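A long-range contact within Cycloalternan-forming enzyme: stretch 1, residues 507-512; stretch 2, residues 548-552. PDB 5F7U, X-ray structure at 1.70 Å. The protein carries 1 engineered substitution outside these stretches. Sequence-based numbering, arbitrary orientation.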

# COMPACT_ATOMS: atom_id res chain seq x y z
N LEU A 507 -20.17 14.05 12.47
CA LEU A 507 -21.36 13.50 11.84
C LEU A 507 -21.37 12.00 12.08
O LEU A 507 -20.36 11.32 11.88
CB LEU A 507 -21.38 13.82 10.33
CG LEU A 507 -22.63 13.55 9.48
CD1 LEU A 507 -22.81 12.09 9.09
CD2 LEU A 507 -23.89 14.12 10.14
N ASP A 508 -22.50 11.47 12.55
CA ASP A 508 -22.58 10.03 12.75
C ASP A 508 -22.81 9.31 11.42
O ASP A 508 -23.96 9.18 10.97
CB ASP A 508 -23.68 9.70 13.76
CG ASP A 508 -23.82 8.20 14.02
OD1 ASP A 508 -23.10 7.37 13.39
OD2 ASP A 508 -24.66 7.84 14.89
N PHE A 509 -21.73 8.82 10.81
CA PHE A 509 -21.81 8.13 9.52
C PHE A 509 -22.48 6.76 9.57
O PHE A 509 -22.72 6.16 8.52
CB PHE A 509 -20.44 8.12 8.79
CG PHE A 509 -20.08 9.45 8.24
CD1 PHE A 509 -20.56 9.86 6.99
CD2 PHE A 509 -19.31 10.35 8.99
CE1 PHE A 509 -20.26 11.12 6.48
CE2 PHE A 509 -19.00 11.61 8.49
CZ PHE A 509 -19.49 12.00 7.23
N THR A 510 -22.85 6.31 10.77
CA THR A 510 -23.65 5.07 10.91
C THR A 510 -25.15 5.34 10.71
O THR A 510 -25.95 4.41 10.60
CB THR A 510 -23.43 4.33 12.27
OG1 THR A 510 -24.11 4.98 13.35
CG2 THR A 510 -21.95 4.16 12.59
N ASN A 511 -25.51 6.63 10.69
CA ASN A 511 -26.90 7.06 10.69
C ASN A 511 -27.24 7.47 9.25
O ASN A 511 -26.80 8.52 8.80
CB ASN A 511 -27.04 8.22 11.70
CG ASN A 511 -28.46 8.79 11.79
OD1 ASN A 511 -29.25 8.69 10.85
ND2 ASN A 511 -28.75 9.44 12.91
N LYS A 512 -28.00 6.63 8.54
CA LYS A 512 -28.28 6.87 7.12
C LYS A 512 -28.92 8.24 6.86
O LYS A 512 -28.54 8.93 5.91
CB LYS A 512 -29.11 5.73 6.51
CG LYS A 512 -29.23 5.77 4.98
CD LYS A 512 -30.37 4.86 4.52
CE LYS A 512 -30.74 5.11 3.06
NZ LYS A 512 -31.61 4.00 2.57
N THR A 548 -21.61 7.09 21.75
CA THR A 548 -22.60 6.12 21.24
C THR A 548 -23.10 6.50 19.85
O THR A 548 -23.51 7.64 19.62
CB THR A 548 -23.81 6.01 22.19
OG1 THR A 548 -23.36 5.75 23.53
CG2 THR A 548 -24.78 4.87 21.74
N PHE A 549 -23.09 5.52 18.94
CA PHE A 549 -23.52 5.72 17.55
C PHE A 549 -24.91 5.13 17.30
O PHE A 549 -25.43 4.35 18.13
CB PHE A 549 -22.45 5.17 16.60
CG PHE A 549 -21.13 5.89 16.74
CD1 PHE A 549 -20.30 5.65 17.85
CD2 PHE A 549 -20.75 6.85 15.81
CE1 PHE A 549 -19.11 6.35 18.01
CE2 PHE A 549 -19.55 7.55 15.96
CZ PHE A 549 -18.72 7.30 17.06
N SER A 550 -25.51 5.51 16.17
CA SER A 550 -26.89 5.11 15.86
C SER A 550 -27.06 3.60 15.68
O SER A 550 -28.17 3.08 15.83
CB SER A 550 -27.41 5.84 14.64
OG SER A 550 -26.86 5.27 13.47
N ASN A 551 -25.96 2.93 15.35
CA ASN A 551 -25.93 1.48 15.22
C ASN A 551 -25.83 0.77 16.57
O ASN A 551 -25.74 -0.45 16.62
CB ASN A 551 -24.81 1.02 14.25
CG ASN A 551 -23.39 1.32 14.77
OD1 ASN A 551 -23.21 1.90 15.84
ND2 ASN A 551 -22.40 0.92 14.00
N GLY A 552 -25.85 1.53 17.67
CA GLY A 552 -25.79 0.98 19.02
C GLY A 552 -24.37 0.70 19.52
O GLY A 552 -24.18 0.44 20.71

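This contact joins two loop segments, each folded into a type I beta turn. The first turn runs from D508 to N511 and is closed by a backbone hydrogen bond from N511 N to D508 O, 3.0 Å. The second runs from F549 to G552 and is closed by G552 N to F549 O, 2.9 Å. G552 has a positive phi of 84°, a value that favours glycine. The two stretches together bury 259 Å² against each other.

Three hydrogen-bonding pairs cross the contact: a hydrogen bond from S550 N to D508 OD2, a weak one from N551 N to T510 OG1, and the hydroxyl pair S550 OG and T510 OG1. The carboxylate of D508 takes part in the first. Its two oxygens have different partners. D508 OD2 reaches across and accepts a hydrogen bond from the backbone S550 N at 2.8 Å, with an N-H...O angle of 147°. The hydrogen bonds of D508 OD1 stay within its own stretch. D508 OD1 accepts from T510 N at 2.8 Å and from T510 OG1 at 2.6 Å. The carboxylate thus holds its own turn together while it binds the backbone amide of the second residue of the other turn. D508 has the t rotamer, and its CA-to-CB bond points toward the other stretch.

The T510 hydroxyl continues the network. Its proton is given to D508 OD1, so toward S550 and N551 the oxygen can serve as acceptor but not as donor. A weak hydrogen bond arrives from N551 N to T510 OG1, at 3.4 Å and 139°. S550 OG lies 2.8 Å from T510 OG1, a hydrogen-bonding distance between two hydroxyls. The proton of S550 is not settled on this partner, since another acceptor is within its reach. Both T510 and S550 adopt the p rotamer, and their CA-to-CB bonds point toward the opposing stretch.

The other contacts are close packing without hydrogen bonds. The F549 ring presents its edge to D508, with D508 OD1 near the ring plane and 3.4 Å from F549 CD2. An aromatic edge carries a slight positive charge, so it suits a carboxylate oxygen. T510 OG1 also lies 3.7 Å from F549 CB. The methyl T510 CG2 packs 3.6 Å from N551 ND2. N511 meets S550 at close range, with N511 CB 3.4 Å from S550 OG. N511 is also the N-cap of the helix that follows, and its side chain caps a backbone N just past the stretch.

The remaining residues contribute little. L507, F509 and T548 direct their CA-to-CB bonds away from the partner stretch. K512 starts sideways and its end leads away.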